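Local coordinates for 52 protein (Murid herpesvirus 4, PDB 2OA5), which is an abundant tegument protein of a gammaherpesvirus, of the BLRF2 family, and probably serves a structural role in the layer between capsid and envelope, at the interface of chains A and B and the interface of chains A and C. Numbering follows the deposited sequence. Chains: chain A/B/C, Hypothetical protein BQLF2.

Both contacts draw on the C-terminal half of the long helix 46-76 of chain A, and their C-alpha centres lie about 8 Å apart. Contact 1 uses A:Ile68, A:Glu69, A:Val72 and A:Arg73, with A:Leu94 of strand 93-99, to receive helix 46-76 of chain B. Contact 2 uses the interleaved A:Lys71, A:Ser74 and A:Arg75 to receive a glutamate from the short 3-10 helix 100-102 of chain C. One stretch of helix thus packs mainly through carbon atoms, some from charged side chains, against one copy and turns basic groups to another, which lets a single chain bridge two neighbours in the four-chain assembly.

Contact 1: the interface of chains A and B. Residues chain A 68-69, 72-73, 94; chain B 53, 57, 60.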
ATOM      1  N   ILE A  68       5.014  -6.730   2.284  1.00 27.02           N
ATOM      2  CA  ILE A  68       5.749  -7.728   3.053  1.00 28.54           C
ATOM      3  C   ILE A  68       6.563  -7.114   4.197  1.00 29.14           C
ATOM      4  O   ILE A  68       6.534  -7.605   5.331  1.00 28.97           O
ATOM      5  CB  ILE A  68       6.674  -8.548   2.149  1.00 27.74           C
ATOM      6  CG1 ILE A  68       5.836  -9.562   1.344  1.00 27.23           C
ATOM      7  CG2 ILE A  68       7.756  -9.214   2.984  1.00 26.32           C
ATOM      8  CD1 ILE A  68       6.562 -10.249   0.207  1.00 44.40           C
ATOM      9  N   GLU A  69       7.295  -6.045   3.912  1.00 27.48           N
ATOM     10  CA  GLU A  69       8.075  -5.420   4.970  1.00 28.47           C
ATOM     11  C   GLU A  69       7.158  -4.919   6.086  1.00 25.40           C
ATOM     12  O   GLU A  69       7.487  -5.037   7.259  1.00 25.98           O
ATOM     13  CB  GLU A  69       8.912  -4.253   4.439  1.00 31.47           C
ATOM     14  CG  GLU A  69       9.714  -3.560   5.539  1.00 37.60           C
ATOM     15  CD  GLU A  69      10.828  -2.672   5.017  1.00 40.36           C
ATOM     16  OE1 GLU A  69      11.235  -2.831   3.848  1.00 42.39           O
ATOM     17  OE2 GLU A  69      11.317  -1.821   5.785  1.00 44.73           O
ATOM     18  N   VAL A  72       5.962  -8.078   8.118  1.00 30.71           N
ATOM     19  CA  VAL A  72       7.045  -8.667   8.893  1.00 32.27           C
ATOM     20  C   VAL A  72       7.278  -7.829  10.145  1.00 33.04           C
ATOM     21  O   VAL A  72       7.334  -8.361  11.252  1.00 34.33           O
ATOM     22  CB  VAL A  72       8.363  -8.744   8.077  1.00 30.27           C
ATOM     23  CG1 VAL A  72       9.540  -9.006   9.003  1.00 27.91           C
ATOM     24  CG2 VAL A  72       8.273  -9.866   7.060  1.00 27.67           C
ATOM     25  N   ARG A  73       7.401  -6.515   9.964  1.00 32.31           N
ATOM     26  CA  ARG A  73       7.627  -5.599  11.079  1.00 30.50           C
ATOM     27  C   ARG A  73       6.530  -5.700  12.149  1.00 30.29           C
ATOM     28  O   ARG A  73       6.806  -5.741  13.347  1.00 30.49           O
ATOM     29  CB  ARG A  73       7.720  -4.155  10.567  1.00 30.84           C
ATOM     30  CG  ARG A  73       9.061  -3.797   9.914  1.00 29.39           C
ATOM     31  CD  ARG A  73       9.087  -2.341   9.480  1.00 29.87           C
ATOM     32  NE  ARG A  73      10.278  -1.999   8.693  1.00 34.17           N
ATOM     33  CZ  ARG A  73      11.487  -1.771   9.210  1.00 35.41           C
ATOM     34  NH1 ARG A  73      11.677  -1.848  10.522  1.00 29.66           N
ATOM     35  NH2 ARG A  73      12.505  -1.452   8.413  1.00 31.28           N
ATOM     36  N   LEU A  94       3.508 -15.522   4.801  1.00 46.75           N
ATOM     37  CA  LEU A  94       2.675 -14.362   4.539  1.00 44.39           C
ATOM     38  C   LEU A  94       1.840 -14.499   3.297  1.00 42.29           C
ATOM     39  O   LEU A  94       2.309 -14.979   2.266  1.00 41.00           O
ATOM     40  CB  LEU A  94       3.558 -13.126   4.410  1.00 46.60           C
ATOM     41  CG  LEU A  94       4.426 -12.870   5.640  1.00 48.60           C
ATOM     42  CD1 LEU A  94       5.391 -11.737   5.385  1.00 49.95           C
ATOM     43  CD2 LEU A  94       3.529 -12.538   6.813  1.00 50.54           C
TER
ATOM     44  N   ILE B  53      15.503  -7.534  10.171  1.00 30.48           N
ATOM     45  CA  ILE B  53      14.167  -7.364   9.620  1.00 30.74           C
ATOM     46  C   ILE B  53      14.200  -6.979   8.138  1.00 32.49           C
ATOM     47  O   ILE B  53      13.493  -7.572   7.317  1.00 39.06           O
ATOM     48  CB  ILE B  53      13.380  -6.315  10.446  1.00 32.85           C
ATOM     49  CG1 ILE B  53      12.826  -6.997  11.706  1.00 33.29           C
ATOM     50  CG2 ILE B  53      12.271  -5.660   9.588  1.00 33.30           C
ATOM     51  CD1 ILE B  53      11.966  -6.114  12.586  1.00 33.64           C
ATOM     52  N   SER B  57      12.984  -9.266   5.135  1.00 38.26           N
ATOM     53  CA  SER B  57      11.893  -8.757   4.319  1.00 38.79           C
ATOM     54  C   SER B  57      12.305  -8.795   2.853  1.00 37.84           C
ATOM     55  O   SER B  57      11.505  -9.154   1.987  1.00 36.06           O
ATOM     56  CB  SER B  57      11.520  -7.325   4.738  1.00 35.01           C
ATOM     57  OG  SER B  57      10.926  -7.314   6.027  1.00 35.49           O
ATOM     58  N   LEU B  60      12.024 -12.362   1.520  1.00 38.52           N
ATOM     59  CA  LEU B  60      10.657 -12.773   1.239  1.00 36.56           C
ATOM     60  C   LEU B  60      10.179 -12.046  -0.013  1.00 35.58           C
ATOM     61  O   LEU B  60       9.433 -12.604  -0.814  1.00 34.27           O
ATOM     62  CB  LEU B  60       9.751 -12.443   2.425  1.00 42.02           C
ATOM     63  CG  LEU B  60      10.024 -13.208   3.726  1.00 45.86           C
ATOM     64  CD1 LEU B  60       9.182 -12.634   4.851  1.00 44.47           C
ATOM     65  CD2 LEU B  60       9.714 -14.688   3.529  1.00 45.23           C
TER
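Helix packs against helix here, in an apolar patch of a two-fold symmetric interface that joins chains A and B of the deposited tetramer; the same pairing may or may not form in the virion. B:Leu60 pushes its side chain among A:Ile68, A:Val72 and A:Leu94. The CD1 methyl of B:Leu60 lies 3.7 Å from CG2 of A:Val72 and also meets CD1 of A:Leu94, whose side chain runs at about a right angle to it and brings strand 93-99 into the packing. Nearer the backbone, CB of B:Leu60 rests 3.8 Å from CG2 of A:Ile68, the branch that stands anti to the backbone N.

One turn earlier, B:Ser57 sets its small side chain against the helix surface between A:Glu69 and A:Val72, with OG of B:Ser57 3.6 Å from CB of A:Val72. That hydroxyl is satisfied within its own helix: OG of B:Ser57 donates to the carbonyl O of B:Ile53 at 2.9 Å, approaching from above the carbonyl plane.

At the far end, A:Arg73 runs extended from CG to NE, and its guanidinium grips A:Glu69 side-on. NE and NH2 of A:Arg73 both donate to OE2 of A:Glu69, NH2 at 2.9 Å and NE on the anti lone pair, with the acceptor nearly in the guanidinium plane. This intrahelical salt bridge should restrain rotation of the flat group, presenting a face to chain B. Over the centre of that face sits the CG2 methyl of B:Ile53, 3.9 Å above the guanidinium plane of A:Arg73.

Contact 2: the interface of chains A and C. Residues chain A 71, 74-75; chain C 101.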
ATOM      1  N   LYS A  71       4.182  -6.061   7.039  1.00 25.86           N
ATOM      2  CA  LYS A  71       3.703  -7.225   7.787  1.00 28.82           C
ATOM      3  C   LYS A  71       4.774  -7.864   8.675  1.00 30.71           C
ATOM      4  O   LYS A  71       4.521  -8.173   9.848  1.00 30.79           O
ATOM      5  CB  LYS A  71       3.158  -8.278   6.827  1.00 28.82           C
ATOM      6  CG  LYS A  71       1.845  -7.913   6.197  1.00 36.15           C
ATOM      7  CD  LYS A  71       1.416  -8.952   5.169  1.00 42.24           C
ATOM      8  CE  LYS A  71       0.044  -8.637   4.587  1.00 45.46           C
ATOM      9  NZ  LYS A  71      -0.929  -9.706   4.934  1.00 48.77           N
ATOM     10  N   SER A  74       5.279  -5.727  11.716  1.00 27.06           N
ATOM     11  CA  SER A  74       4.187  -5.825  12.658  1.00 28.98           C
ATOM     12  C   SER A  74       4.315  -7.125  13.457  1.00 31.83           C
ATOM     13  O   SER A  74       4.348  -7.107  14.686  1.00 28.97           O
ATOM     14  CB  SER A  74       2.853  -5.796  11.918  1.00 28.55           C
ATOM     15  OG  SER A  74       1.795  -5.909  12.842  1.00 30.88           O
ATOM     16  N   ARG A  75       4.418  -8.250  12.756  1.00 35.69           N
ATOM     17  CA  ARG A  75       4.529  -9.542  13.424  1.00 40.31           C
ATOM     18  C   ARG A  75       5.764  -9.742  14.273  1.00 40.50           C
ATOM     19  O   ARG A  75       5.717 -10.469  15.263  1.00 44.10           O
ATOM     20  CB  ARG A  75       4.417 -10.670  12.412  1.00 39.00           C
ATOM     21  CG  ARG A  75       3.076 -10.644  11.771  1.00 41.30           C
ATOM     22  CD  ARG A  75       2.787 -11.810  10.894  1.00 43.93           C
ATOM     23  NE  ARG A  75       1.598 -11.477  10.126  1.00 47.11           N
ATOM     24  CZ  ARG A  75       0.994 -12.292   9.271  1.00 48.38           C
ATOM     25  NH1 ARG A  75       1.457 -13.514   9.072  1.00 51.79           N
ATOM     26  NH2 ARG A  75      -0.068 -11.864   8.609  1.00 50.48           N
TER
ATOM     27  N   GLU C 101      -1.534  -4.253  10.074  1.00 29.01           N
ATOM     28  CA  GLU C 101      -0.212  -4.746   9.737  1.00 30.83           C
ATOM     29  C   GLU C 101       0.328  -4.173   8.425  1.00 31.05           C
ATOM     30  O   GLU C 101       1.503  -4.350   8.099  1.00 34.94           O
ATOM     31  CB  GLU C 101      -0.166  -6.280   9.743  1.00 34.71           C
ATOM     32  CG  GLU C 101      -1.170  -7.019   8.902  1.00 41.88           C
ATOM     33  CD  GLU C 101      -0.796  -8.496   8.779  1.00 45.41           C
ATOM     34  OE1 GLU C 101      -0.453  -9.119   9.813  1.00 44.51           O
ATOM     35  OE2 GLU C 101      -0.840  -9.031   7.648  1.00 47.22           O
TER
HETATM   36  O   HOH W   1       0.769  -8.723  12.559  1.00 42.78           O
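A salt-bridged patch of a two-fold symmetric interface joins chain A to a second neighbour, chain C, in the deposited tetramer; the structure alone does not establish that it forms in the virus. C:Glu101 reaches over helix 46-76 of chain A: its CG lies between the backbone N and the carbonyl carbon (chi1 54°), and the chain extends beyond it to bring the carboxylate to A:Arg75 and A:Lys71. The arginine meets it side-on. NH2 of A:Arg75 donates to OE1 of C:Glu101 at 3.0 Å and also to OE2, on the syn lone pair of each. NE of A:Arg75 adds a bond to OE1 of C:Glu101 at 3.1 Å. OE1 stays within the guanidinium plane but OE2 is tilted from it, the two flat groups being turned 40° apart.

A:Lys71 passes obliquely across the glutamate side chain, its CG 3.7 Å from CD of C:Glu101, and its last torsion (chi4 -116°) bends the amine back. NZ of A:Lys71 donates to OE2 of C:Glu101 at 2.8 Å, nearly along the C-O axis. Each oxygen accepts from at least two donors, which should hold the carboxylate in one rotation, and the paired positive charges would be expected to stabilise its anionic form.

CB of A:Ser74 supports the base of the glutamate, 3.8 Å from CB of C:Glu101. A water lying 3.0 Å from both OG of A:Ser74 and OE1 of C:Glu101 links the two. The three chain A residues lie on adjacent turns near the C-terminal end of helix 46-76, and C:Glu101 sits in 3-10 helix 100-102, directly after strand 93-99.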